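Local coordinates for osmotically inducible lipoprotein OsmE (Pseudomonas aeruginosa PAO1, PDB 4DM5), which is of unknown function but is a putative osmotically inducible lipoprotein with a domain of the outer membrane assembly factor BamE family, at residues G38-T43 / N54-N59; K45-P50 / E87-E92; K22-G27 / G75-S80. One frame throughout, in Å; residues are numbered along the deposited sequence.

Contact 1: residues G38-T43 / N54-N59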
ATOM      1  N   GLY A  38      -2.301 -10.495  -2.303  1.00 23.22           N
ATOM      2  CA  GLY A  38      -3.197 -10.783  -3.458  1.00 24.63           C
ATOM      3  C   GLY A  38      -3.207  -9.666  -4.485  1.00 24.82           C
ATOM      4  O   GLY A  38      -2.270  -8.771  -4.471  1.00 24.43           O
ATOM      5  N   THR A  39      -4.113  -9.774  -5.452  1.00 26.82           N
ATOM      6  CA  THR A  39      -4.138  -8.846  -6.565  1.00 25.88           C
ATOM      7  C   THR A  39      -4.510  -7.415  -6.131  1.00 23.01           C
ATOM      8  O   THR A  39      -5.523  -7.210  -5.482  1.00 24.59           O
ATOM      9  CB  THR A  39      -5.170  -9.319  -7.594  1.00 30.55           C
ATOM     10  OG1 THR A  39      -4.786 -10.643  -7.933  1.00 35.98           O
ATOM     11  CG2 THR A  39      -5.129  -8.445  -8.835  1.00 29.48           C
ATOM     12  N   PRO A  40      -3.612  -6.465  -6.406  1.00 21.97           N
ATOM     13  CA  PRO A  40      -4.033  -5.065  -6.178  1.00 21.89           C
ATOM     14  C   PRO A  40      -5.232  -4.621  -6.882  1.00 25.22           C
ATOM     15  O   PRO A  40      -5.552  -5.110  -8.023  1.00 23.96           O
ATOM     16  CB  PRO A  40      -2.816  -4.192  -6.551  1.00 24.61           C
ATOM     17  CG  PRO A  40      -1.658  -5.166  -6.630  1.00 23.01           C
ATOM     18  CD  PRO A  40      -2.278  -6.562  -7.017  1.00 22.48           C
ATOM     19  N   SER A  41      -6.003  -3.717  -6.294  1.00 24.69           N
ATOM     20  CA  SER A  41      -7.028  -3.012  -7.108  1.00 30.27           C
ATOM     21  C   SER A  41      -6.430  -2.308  -8.296  1.00 32.80           C
ATOM     22  O   SER A  41      -6.979  -2.306  -9.397  1.00 39.38           O
ATOM     23  CB  SER A  41      -7.787  -1.989  -6.278  1.00 37.71           C
ATOM     24  OG  SER A  41      -8.342  -2.696  -5.215  1.00 46.68           O
ATOM     25  N   GLY A  42      -5.247  -1.754  -8.110  1.00 29.37           N
ATOM     26  CA  GLY A  42      -4.550  -1.034  -9.117  1.00 29.90           C
ATOM     27  C   GLY A  42      -3.053  -0.889  -8.860  1.00 28.31           C
ATOM     28  O   GLY A  42      -2.611  -1.043  -7.741  1.00 23.99           O
ATOM     29  N   THR A  43      -2.236  -0.675  -9.881  1.00 28.18           N
ATOM     30  CA  THR A  43      -0.832  -0.438  -9.768  1.00 27.09           C
ATOM     31  C   THR A  43      -0.546   0.789 -10.596  1.00 27.50           C
ATOM     32  O   THR A  43      -1.303   1.070 -11.594  1.00 32.11           O
ATOM     33  CB  THR A  43       0.130  -1.634  -9.997  1.00 30.22           C
ATOM     34  OG1 THR A  43      -0.285  -2.818  -9.334  1.00 42.72           O
ATOM     35  CG2 THR A  43       1.464  -1.390  -9.565  1.00 33.89           C
ATOM     36  N   ASN A  54       1.155   0.140  -5.220  1.00 17.00           N
ATOM     37  CA  ASN A  54      -0.011  -0.725  -5.369  1.00 16.58           C
ATOM     38  C   ASN A  54      -1.150  -0.250  -4.497  1.00 16.19           C
ATOM     39  O   ASN A  54      -0.930   0.078  -3.292  1.00 16.53           O
ATOM     40  CB  ASN A  54       0.324  -2.132  -4.797  1.00 18.15           C
ATOM     41  CG  ASN A  54       1.365  -2.967  -5.605  1.00 19.84           C
ATOM     42  OD1 ASN A  54       1.757  -2.537  -6.677  1.00 24.82           O
ATOM     43  ND2 ASN A  54       1.745  -4.131  -5.099  1.00 22.68           N
ATOM     44  N   SER A  55      -2.329  -0.195  -5.091  1.00 18.12           N
ATOM     45  CA  SER A  55      -3.516   0.321  -4.286  1.00 18.31           C
ATOM     46  C   SER A  55      -4.372  -0.870  -3.966  1.00 18.40           C
ATOM     47  O   SER A  55      -4.623  -1.760  -4.836  1.00 20.66           O
ATOM     48  CB  SER A  55      -4.398   1.279  -5.063  1.00 23.05           C
ATOM     49  OG  SER A  55      -3.810   2.537  -5.229  1.00 31.17           O
ATOM     50  N   TYR A  56      -4.981  -0.879  -2.765  1.00 16.85           N
ATOM     51  CA  TYR A  56      -5.904  -1.963  -2.315  1.00 18.74           C
ATOM     52  C   TYR A  56      -7.086  -1.385  -1.616  1.00 18.54           C
ATOM     53  O   TYR A  56      -7.070  -0.157  -1.212  1.00 18.16           O
ATOM     54  CB  TYR A  56      -5.205  -2.870  -1.298  1.00 17.67           C
ATOM     55  CG  TYR A  56      -3.849  -3.398  -1.774  1.00 16.98           C
ATOM     56  CD1 TYR A  56      -3.809  -4.636  -2.398  1.00 19.47           C
ATOM     57  CD2 TYR A  56      -2.692  -2.702  -1.590  1.00 15.90           C
ATOM     58  CE1 TYR A  56      -2.589  -5.173  -2.828  1.00 18.98           C
ATOM     59  CE2 TYR A  56      -1.415  -3.182  -2.007  1.00 17.09           C
ATOM     60  CZ  TYR A  56      -1.396  -4.465  -2.613  1.00 19.20           C
ATOM     61  OH  TYR A  56      -0.224  -5.027  -3.003  1.00 20.35           O
ATOM     62  N   ILE A  57      -8.135  -2.204  -1.527  1.00 20.67           N
ATOM     63  CA  ILE A  57      -9.212  -1.839  -0.614  1.00 20.29           C
ATOM     64  C   ILE A  57      -9.235  -3.000   0.386  1.00 21.72           C
ATOM     65  O   ILE A  57      -9.502  -4.153   0.041  1.00 23.41           O
ATOM     66  CB  ILE A  57     -10.573  -1.775  -1.368  1.00 23.64           C
ATOM     67  CG1 ILE A  57     -10.523  -0.664  -2.418  1.00 27.55           C
ATOM     68  CG2 ILE A  57     -11.680  -1.658  -0.300  1.00 24.74           C
ATOM     69  CD1 ILE A  57     -10.469   0.759  -1.911  1.00 31.41           C
ATOM     70  N   LEU A  58      -9.016  -2.678   1.652  1.00 20.58           N
ATOM     71  CA  LEU A  58      -9.149  -3.708   2.697  1.00 20.12           C
ATOM     72  C   LEU A  58     -10.614  -3.843   3.023  1.00 21.80           C
ATOM     73  O   LEU A  58     -11.358  -2.787   3.027  1.00 24.53           O
ATOM     74  CB  LEU A  58      -8.405  -3.248   3.941  1.00 19.43           C
ATOM     75  CG  LEU A  58      -6.907  -2.901   3.828  1.00 21.23           C
ATOM     76  CD1 LEU A  58      -6.396  -2.360   5.152  1.00 22.73           C
ATOM     77  CD2 LEU A  58      -6.120  -4.068   3.260  1.00 23.59           C
ATOM     78  N   ASN A  59     -11.041  -5.079   3.256  1.00 22.53           N
ATOM     79  CA  ASN A  59     -12.465  -5.309   3.547  1.00 25.24           C
ATOM     80  C   ASN A  59     -12.500  -6.231   4.753  1.00 24.38           C
ATOM     81  O   ASN A  59     -12.141  -7.435   4.667  1.00 25.41           O
ATOM     82  CB  ASN A  59     -13.112  -5.959   2.310  1.00 31.36           C
ATOM     83  CG  ASN A  59     -14.611  -6.000   2.392  1.00 38.27           C
ATOM     84  OD1 ASN A  59     -15.227  -5.528   3.343  1.00 38.37           O
ATOM     85  ND2 ASN A  59     -15.212  -6.538   1.352  1.00 44.00           N
TER
HETATM   86  O   HOH W   1      -0.418  -7.751  -2.771  1.00 21.27           O
HETATM   87  O   HOH W   2      -7.648  -4.663  -3.060  1.00 34.91           O
HETATM   88  O   HOH W   3       1.772  -4.910  -8.762  1.00 36.86           O
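Pro40 lies across the side chains of Tyr56 and Asn54, and this is the tight part of the contact. Its CA comes within 3.6 Å of Tyr56 CE1, meeting the ring obliquely, while its CG reaches the Asn54 amide. That amide is turned so that Asn54 ND2 donates to Tyr56 OH (3.0 Å), joining two buried side chains beneath the proline; Val33 of helix 30-37 also touches both. Thr43 CG2, anti to its backbone N, presses to 3.1 Å from Asn54 OD1, the two side chains lying side by side and pointing the same way; water 3 joins Thr43 OG1 to that oxygen. Water 1 links Gly38 O, at the edge of the tyrosine ring and in its plane, to the hydroxyl.

In the backbone, Ser55 N donates almost straight to Gly42 O (2.8 Å, 178°), and Ser55 O receives two weak bonds, from Ser41 N and Gly42 N. Ser55 OG, on the face opposite Thr43 and Asn54, bonds to Cys85 N.

The Ser41 side is looser: its OG stands 3.7 Å from Ile57 N, and water 2 joins these two. Ser41 and Gly42 together face Ser55, a classic beta bulge starting the hairpin of strands 42-45 and 52-60.

Contact 2: residues K45-P50 / E87-E92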
ATOM      1  N   LYS A  45       2.874   3.878 -11.613  1.00 27.63           N
ATOM      2  CA  LYS A  45       4.124   4.449 -11.380  1.00 25.88           C
ATOM      3  C   LYS A  45       3.928   5.564 -10.367  1.00 24.25           C
ATOM      4  O   LYS A  45       2.893   6.246 -10.371  1.00 29.44           O
ATOM      5  CB  LYS A  45       4.555   5.081 -12.762  1.00 28.51           C
ATOM      6  CG  LYS A  45       5.744   5.989 -12.583  1.00 34.15           C
ATOM      7  CD  LYS A  45       7.022   5.188 -12.570  1.00 36.90           C
ATOM      8  CE  LYS A  45       8.173   6.061 -12.118  1.00 33.74           C
ATOM      9  NZ  LYS A  45       8.042   6.606 -10.747  1.00 32.74           N
ATOM     10  N   ARG A  46       4.887   5.772  -9.443  1.00 23.41           N
ATOM     11  CA  ARG A  46       4.812   6.870  -8.465  1.00 26.29           C
ATOM     12  C   ARG A  46       4.982   8.179  -9.199  1.00 26.98           C
ATOM     13  O   ARG A  46       5.910   8.309  -9.993  1.00 27.11           O
ATOM     14  CB  ARG A  46       5.771   6.790  -7.249  1.00 27.37           C
ATOM     15  CG  ARG A  46       5.593   5.567  -6.415  1.00 28.62           C
ATOM     16  CD  ARG A  46       6.821   5.493  -5.528  1.00 25.19           C
ATOM     17  NE  ARG A  46       6.761   6.291  -4.286  1.00 25.45           N
ATOM     18  CZ  ARG A  46       7.537   5.982  -3.254  1.00 22.61           C
ATOM     19  NH1 ARG A  46       8.259   4.950  -3.398  1.00 23.93           N
ATOM     20  NH2 ARG A  46       7.506   6.646  -2.113  1.00 25.97           N
ATOM     21  N   LEU A  47       4.096   9.118  -8.922  1.00 27.65           N
ATOM     22  CA  LEU A  47       4.183  10.374  -9.644  1.00 29.09           C
ATOM     23  C   LEU A  47       5.430  11.154  -9.361  1.00 29.43           C
ATOM     24  O   LEU A  47       6.035  11.675 -10.302  1.00 33.05           O
ATOM     25  CB  LEU A  47       2.924  11.210  -9.310  1.00 29.19           C
ATOM     26  CG  LEU A  47       2.748  12.473 -10.140  1.00 34.71           C
ATOM     27  CD1 LEU A  47       2.350  12.113 -11.596  1.00 34.94           C
ATOM     28  CD2 LEU A  47       1.673  13.345  -9.478  1.00 33.55           C
HETATM   29  N   MSE A  48       5.819  11.256  -8.094  1.00 32.21           N
HETATM   30  CA  MSE A  48       6.878  12.174  -7.655  1.00 34.40           C
HETATM   31  C   MSE A  48       8.227  11.581  -7.303  1.00 39.22           C
HETATM   32  O   MSE A  48       9.163  12.323  -7.154  1.00 38.63           O
HETATM   33  CB  MSE A  48       6.461  12.975  -6.436  1.00 37.31           C
HETATM   34  CG  MSE A  48       5.091  13.623  -6.728  1.00 33.93           C
HETATM   35 SE   MSE A  48       5.109  15.075  -8.098  0.65 42.91          SE
HETATM   36  CE  MSE A  48       6.553  15.862  -7.028  1.00 37.25           C
ATOM     37  N   LYS A  49       8.312  10.256  -7.126  1.00 35.54           N
ATOM     38  CA  LYS A  49       9.569   9.539  -6.669  1.00 37.31           C
ATOM     39  C   LYS A  49       9.834   8.384  -7.614  1.00 36.68           C
ATOM     40  O   LYS A  49       8.910   7.891  -8.250  1.00 31.26           O
ATOM     41  CB  LYS A  49       9.425   9.001  -5.258  1.00 39.15           C
ATOM     42  CG  LYS A  49       9.349  10.089  -4.245  1.00 44.80           C
ATOM     43  CD  LYS A  49       9.438   9.653  -2.816  1.00 48.67           C
ATOM     44  CE  LYS A  49       9.184  10.914  -2.000  1.00 50.91           C
ATOM     45  NZ  LYS A  49       8.874  10.659  -0.559  1.00 53.50           N
ATOM     46  N   PRO A  50      11.114   7.912  -7.714  1.00 33.34           N
ATOM     47  CA  PRO A  50      11.235   6.647  -8.454  1.00 30.13           C
ATOM     48  C   PRO A  50      10.394   5.558  -7.728  1.00 24.29           C
ATOM     49  O   PRO A  50      10.197   5.599  -6.484  1.00 29.43           O
ATOM     50  CB  PRO A  50      12.747   6.343  -8.350  1.00 28.86           C
ATOM     51  CG  PRO A  50      13.333   7.723  -8.525  1.00 33.49           C
ATOM     52  CD  PRO A  50      12.422   8.610  -7.672  1.00 34.90           C
ATOM     53  N   GLU A  87      -4.024   9.226  -3.691  1.00 22.07           N
ATOM     54  CA  GLU A  87      -3.843  10.072  -2.529  1.00 23.23           C
ATOM     55  C   GLU A  87      -2.392  10.316  -2.151  1.00 24.33           C
ATOM     56  O   GLU A  87      -2.011  11.398  -1.740  1.00 25.60           O
ATOM     57  CB  GLU A  87      -4.762   9.676  -1.357  1.00 28.21           C
ATOM     58  CG  GLU A  87      -6.273   9.612  -1.618  1.00 30.81           C
ATOM     59  CD  GLU A  87      -6.970   9.060  -0.352  1.00 39.77           C
ATOM     60  OE1 GLU A  87      -7.004   7.804  -0.009  1.00 30.99           O
ATOM     61  OE2 GLU A  87      -7.480   9.936   0.389  1.00 45.20           O
ATOM     62  N   LEU A  88      -1.613   9.251  -2.203  1.00 21.46           N
ATOM     63  CA  LEU A  88      -0.227   9.341  -1.935  1.00 21.63           C
ATOM     64  C   LEU A  88       0.406  10.357  -2.921  1.00 24.80           C
ATOM     65  O   LEU A  88       1.131  11.216  -2.481  1.00 25.53           O
ATOM     66  CB  LEU A  88       0.401   7.914  -2.053  1.00 21.94           C
ATOM     67  CG  LEU A  88       1.899   7.911  -1.756  1.00 22.24           C
ATOM     68  CD1 LEU A  88       2.110   8.485  -0.353  1.00 26.22           C
ATOM     69  CD2 LEU A  88       2.299   6.445  -1.690  1.00 21.59           C
ATOM     70  N   ASP A  89       0.072  10.188  -4.193  1.00 26.98           N
ATOM     71  CA  ASP A  89       0.697  11.101  -5.240  1.00 27.09           C
ATOM     72  C   ASP A  89       0.329  12.521  -4.899  1.00 30.68           C
ATOM     73  O   ASP A  89       1.234  13.416  -4.977  1.00 31.02           O
ATOM     74  CB  ASP A  89       0.148  10.743  -6.568  1.00 29.19           C
ATOM     75  CG  ASP A  89       0.863   9.578  -7.222  1.00 29.28           C
ATOM     76  OD1 ASP A  89       2.028   9.088  -6.875  1.00 27.42           O
ATOM     77  OD2 ASP A  89       0.186   9.067  -8.133  1.00 33.13           O
ATOM     78  N   ARG A  90      -0.938  12.693  -4.518  1.00 27.66           N
ATOM     79  CA  ARG A  90      -1.463  14.082  -4.105  1.00 29.53           C
ATOM     80  C   ARG A  90      -0.592  14.647  -2.942  1.00 34.80           C
ATOM     81  O   ARG A  90      -0.019  15.769  -2.998  1.00 36.50           O
ATOM     82  CB  ARG A  90      -3.034  14.040  -3.935  1.00 29.93           C
ATOM     83  CG  ARG A  90      -3.823  15.181  -3.339  1.00 34.38           C
ATOM     84  CD  ARG A  90      -4.446  15.955  -4.484  1.00 41.52           C
ATOM     85  NE  ARG A  90      -3.498  17.011  -4.750  1.00 44.06           N
ATOM     86  CZ  ARG A  90      -3.441  17.800  -5.828  1.00 43.67           C
ATOM     87  NH1 ARG A  90      -2.512  18.752  -5.844  1.00 47.61           N
ATOM     88  NH2 ARG A  90      -4.265  17.639  -6.881  1.00 37.78           N
ATOM     89  N   HIS A  91      -0.344  13.821  -1.919  1.00 29.32           N
ATOM     90  CA  HIS A  91       0.570  14.166  -0.862  1.00 35.25           C
ATOM     91  C   HIS A  91       2.032  14.388  -1.195  1.00 37.04           C
ATOM     92  O   HIS A  91       2.640  15.332  -0.671  1.00 42.43           O
ATOM     93  CB  HIS A  91       0.470  13.150   0.307  1.00 39.62           C
ATOM     94  CG  HIS A  91       1.289  13.575   1.497  1.00 44.90           C
ATOM     95  ND1 HIS A  91       2.479  13.002   1.804  1.00 50.76           N
ATOM     96  CD2 HIS A  91       1.102  14.622   2.409  1.00 49.94           C
ATOM     97  CE1 HIS A  91       3.021  13.628   2.873  1.00 49.80           C
ATOM     98  NE2 HIS A  91       2.169  14.615   3.253  1.00 54.26           N
ATOM     99  N   GLU A  92       2.665  13.541  -1.996  1.00 39.31           N
ATOM    100  CA  GLU A  92       4.083  13.753  -2.298  1.00 39.13           C
ATOM    101  C   GLU A  92       4.246  15.030  -3.179  1.00 43.55           C
ATOM    102  O   GLU A  92       5.323  15.664  -3.119  1.00 46.45           O
ATOM    103  CB  GLU A  92       4.788  12.504  -2.878  1.00 44.38           C
ATOM    104  CG  GLU A  92       4.895  11.375  -1.822  1.00 44.92           C
ATOM    105  CD  GLU A  92       5.524  10.038  -2.281  1.00 53.45           C
ATOM    106  OE1 GLU A  92       5.861   9.910  -3.478  1.00 56.39           O
ATOM    107  OE2 GLU A  92       5.672   9.064  -1.452  1.00 53.60           O
TER
HETATM  108  O   HOH W   4       4.284  10.229  -5.772  1.00 29.57           O
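Arg46, Lys49 and Glu92 form a salt-bridge network that ties the loop between hairpin strands 42-45 and 52-60 to the C-terminal helix 85-94. The shorter link is Arg46 NH2 to Glu92 OE2, 3.1 Å and nearly straight at 171°. The carboxylate oxygen uses its syn lone pair and lies in the guanidinium plane, although the two flat groups are turned 38° apart. Lys49 adds a long salt bridge from NZ to the same oxygen (3.7 Å). Its chain, extended beyond CG, crosses Glu92 at about a right angle and lays CG and CD against OE1, while its CB lies above one guanidinium face, toward the rim. The other arm of the arginine, NH1, is held by Asp78 and by Phe71 O, so the group is fixed from both the strand and the helix sides.

Backbone-to-carboxylate hydrogen bonding centres on Asp89. Leu47 N donates to its OD1 (2.9 Å, 168°), approaching from well above the carboxylate plane.

Van der Waals contact is modest and lies toward the surface. Leu47 CB lies 3.4 Å from Asp89 CG. Selenomethionine Met48 slides past Glu92 in the opposite direction; its CG, anti to the carbonyl carbon of its own residue, comes against Glu92 CB and to 3.9 Å from Glu92 C.

One water bridges the two acidic side chains: water 4 accepts from Met48 N and donates to both Asp89 OD1 and Glu92 OE1, at 2.8 Å each.

Contact 3: residues K22-G27 / G75-S80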
ATOM      1  N   LYS A  22      -0.220  -6.586   8.562  1.00 18.16           N
ATOM      2  CA  LYS A  22       0.556  -7.266   9.516  1.00 20.43           C
ATOM      3  C   LYS A  22       1.901  -7.773   8.967  1.00 19.19           C
ATOM      4  O   LYS A  22       2.921  -7.842   9.727  1.00 22.25           O
ATOM      5  CB  LYS A  22      -0.271  -8.443   9.998  1.00 23.53           C
ATOM      6  CG  LYS A  22       0.379  -9.099  11.237  1.00 28.35           C
ATOM      7  CD  LYS A  22      -0.662 -10.030  11.792  1.00 33.24           C
ATOM      8  CE  LYS A  22      -0.742 -11.254  10.916  1.00 38.42           C
ATOM      9  NZ  LYS A  22       0.185 -12.323  11.417  1.00 48.19           N
ATOM     10  N   ASP A  23       1.910  -8.118   7.652  1.00 19.68           N
ATOM     11  CA  ASP A  23       3.056  -8.932   7.210  1.00 19.67           C
ATOM     12  C   ASP A  23       3.971  -8.238   6.209  1.00 20.13           C
ATOM     13  O   ASP A  23       5.081  -8.780   5.929  1.00 23.61           O
ATOM     14  CB  ASP A  23       2.579 -10.176   6.522  1.00 22.00           C
ATOM     15  CG  ASP A  23       1.790 -11.060   7.473  1.00 25.95           C
ATOM     16  OD1 ASP A  23       2.099 -11.138   8.699  1.00 28.95           O
ATOM     17  OD2 ASP A  23       0.847 -11.699   6.941  1.00 29.11           O
ATOM     18  N   VAL A  24       3.551  -7.117   5.627  1.00 18.24           N
ATOM     19  CA  VAL A  24       4.408  -6.430   4.640  1.00 17.37           C
ATOM     20  C   VAL A  24       5.486  -5.660   5.347  1.00 18.45           C
ATOM     21  O   VAL A  24       5.150  -4.832   6.237  1.00 23.59           O
ATOM     22  CB  VAL A  24       3.587  -5.526   3.715  1.00 16.79           C
ATOM     23  CG1 VAL A  24       4.456  -4.567   2.854  1.00 16.88           C
ATOM     24  CG2 VAL A  24       2.696  -6.357   2.829  1.00 18.50           C
ATOM     25  N   GLU A  25       6.747  -5.818   4.989  1.00 18.86           N
ATOM     26  CA  GLU A  25       7.855  -5.196   5.687  1.00 19.20           C
ATOM     27  C   GLU A  25       8.675  -4.312   4.730  1.00 16.88           C
ATOM     28  O   GLU A  25       8.746  -4.555   3.518  1.00 18.13           O
ATOM     29  CB  GLU A  25       8.935  -6.247   6.223  1.00 23.14           C
ATOM     30  CG  GLU A  25       8.572  -6.858   7.592  1.00 28.78           C
ATOM     31  CD  GLU A  25       8.762  -5.915   8.831  1.00 32.99           C
ATOM     32  OE1 GLU A  25       9.641  -4.977   8.911  1.00 34.17           O
ATOM     33  OE2 GLU A  25       7.925  -6.090   9.793  1.00 35.54           O
ATOM     34  N   LYS A  26       9.360  -3.243   5.231  1.00 17.48           N
ATOM     35  CA  LYS A  26      10.312  -2.475   4.483  1.00 18.81           C
ATOM     36  C   LYS A  26      11.363  -3.394   3.823  1.00 18.82           C
ATOM     37  O   LYS A  26      11.821  -4.321   4.471  1.00 19.83           O
ATOM     38  CB  LYS A  26      10.968  -1.468   5.466  1.00 23.02           C
ATOM     39  CG  LYS A  26      11.906  -0.521   4.784  1.00 26.53           C
ATOM     40  CD  LYS A  26      12.434   0.542   5.806  1.00 34.90           C
ATOM     41  CE  LYS A  26      13.139   1.730   5.161  1.00 43.20           C
ATOM     42  NZ  LYS A  26      12.698   2.023   3.767  1.00 45.20           N
ATOM     43  N   GLY A  27      11.687  -3.164   2.581  1.00 18.86           N
ATOM     44  CA  GLY A  27      12.710  -3.889   1.894  1.00 18.67           C
ATOM     45  C   GLY A  27      12.183  -5.071   1.094  1.00 18.26           C
ATOM     46  O   GLY A  27      12.994  -5.686   0.394  1.00 20.35           O
ATOM     47  N   GLY A  75      12.705  -1.354  -6.479  1.00 20.31           N
ATOM     48  CA  GLY A  75      11.729  -2.389  -6.418  1.00 20.59           C
ATOM     49  C   GLY A  75      11.381  -2.867  -5.002  1.00 20.89           C
ATOM     50  O   GLY A  75      10.789  -3.957  -4.877  1.00 22.12           O
ATOM     51  N   LYS A  76      11.872  -2.164  -3.981  1.00 18.61           N
ATOM     52  CA  LYS A  76      11.717  -2.728  -2.605  1.00 18.46           C
ATOM     53  C   LYS A  76      10.739  -1.870  -1.807  1.00 16.24           C
ATOM     54  O   LYS A  76      10.714  -0.632  -1.985  1.00 16.96           O
ATOM     55  CB  LYS A  76      13.064  -2.716  -1.905  1.00 20.61           C
ATOM     56  CG  LYS A  76      14.099  -3.634  -2.576  1.00 24.54           C
ATOM     57  CD  LYS A  76      15.385  -3.625  -1.764  1.00 30.26           C
ATOM     58  CE  LYS A  76      16.381  -4.630  -2.372  1.00 41.14           C
ATOM     59  NZ  LYS A  76      16.957  -3.894  -3.517  1.00 43.87           N
ATOM     60  N   VAL A  77       9.954  -2.468  -0.945  1.00 16.46           N
ATOM     61  CA  VAL A  77       8.952  -1.658  -0.211  1.00 14.64           C
ATOM     62  C   VAL A  77       9.646  -0.546   0.556  1.00 16.07           C
ATOM     63  O   VAL A  77      10.619  -0.751   1.272  1.00 16.74           O
ATOM     64  CB  VAL A  77       8.239  -2.580   0.820  1.00 14.60           C
ATOM     65  CG1 VAL A  77       7.352  -1.700   1.758  1.00 14.58           C
ATOM     66  CG2 VAL A  77       7.377  -3.582   0.114  1.00 16.10           C
ATOM     67  N   ASP A  78       9.097   0.646   0.450  1.00 15.23           N
ATOM     68  CA  ASP A  78       9.567   1.829   1.218  1.00 17.56           C
ATOM     69  C   ASP A  78       8.401   2.478   1.960  1.00 16.03           C
ATOM     70  O   ASP A  78       8.662   3.439   2.705  1.00 19.08           O
ATOM     71  CB  ASP A  78      10.381   2.834   0.412  1.00 17.85           C
ATOM     72  CG  ASP A  78       9.583   3.481  -0.642  1.00 19.39           C
ATOM     73  OD1 ASP A  78       8.386   3.153  -0.856  1.00 18.41           O
ATOM     74  OD2 ASP A  78      10.173   4.429  -1.334  1.00 24.46           O
ATOM     75  N   GLY A  79       7.208   1.974   1.810  1.00 14.91           N
ATOM     76  CA  GLY A  79       6.059   2.611   2.503  1.00 15.97           C
ATOM     77  C   GLY A  79       4.796   1.839   2.410  1.00 15.01           C
ATOM     78  O   GLY A  79       4.625   0.962   1.517  1.00 14.21           O
ATOM     79  N   SER A  80       3.863   2.146   3.293  1.00 15.10           N
ATOM     80  CA  SER A  80       2.527   1.606   3.206  1.00 13.46           C
ATOM     81  C   SER A  80       1.647   2.474   4.095  1.00 14.30           C
ATOM     82  O   SER A  80       2.162   3.265   4.887  1.00 16.58           O
ATOM     83  CB  SER A  80       2.411   0.093   3.641  1.00 15.42           C
ATOM     84  OG  SER A  80       2.623   0.009   5.051  1.00 16.75           O
TER
HETATM   85  O   HOH W   5      13.218   0.267   0.923  1.00 32.34           O
HETATM   86  O   HOH W   6      10.743   4.017   4.392  1.00 37.44           O
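Gly27 N donates to Val77 O (2.9 Å, 165°), where the loop after helix 19-22 comes up to the edge strand 77-81; the backbones are closest at Gly27 and Lys76, their CA atoms 4.8 Å apart. The strand itself carries a classic beta bulge, Asp78 and Gly79 both facing Ser70 of strand 63-71.

Val77 carries most of the side-chain contact. Its CB lies 3.4 Å from Glu25 O, and both methyls border that carbonyl. CG1, anti to the backbone N (chi1 171°), also approaches Lys26 CA, whereas CG2 meets Val24 CG1 at 4.1 Å as the two valines pass at a slant. Val69 of strand 63-71 touches both valines, and helix 30-37 adds Val33 against Val77 and Ile36 against Val24, extending this small apolar cluster into the core.

Nearer the surface, Lys76 lays CB, CG and CD beside Gly27 O before its amine leads away. Lys26 leaves its backbone in an extended chain that bends only at chi4, bringing NZ above the strand, 4.0 Å from Asp78 CA. Water 6 accepts from this amine and donates to Asp78 O; water 5 donates to Val77 O, with only a weak bond from NZ.

The Asp78 carboxylate is engaged by Ser70 and Arg46, and Lys26 NZ remains 6.2 Å from Asp78 OD2. The lysine thus reaches the strand through water and backbone carbonyls, so the contact rests on one direct hydrogen bond and valine packing, without an ion pair between the segments.

Overall arrangement
The three contacts are spread over the four-stranded antiparallel sheet and its surroundings, their centres 14 to 16 Å apart. Contacts 1 and 3 lie on opposite sides of the chain's centre, at nearest about 7 Å apart. Along the chain, contact 1 is nested within the loop closed by contact 3, whereas contact 2 crosses both. Its 45-50 loop continues the hairpin of contact 1, and its helix 85-94 follows the strand of contact 3, which it touches through the Arg46–Asp78 salt bridge. In this BamE-family domain, contact 3 brings the 22-27 loop to one sheet edge, strand 77-81, contact 1 pairs the strands at the other, and contact 2 joins the C-terminal helix to the hairpin loop.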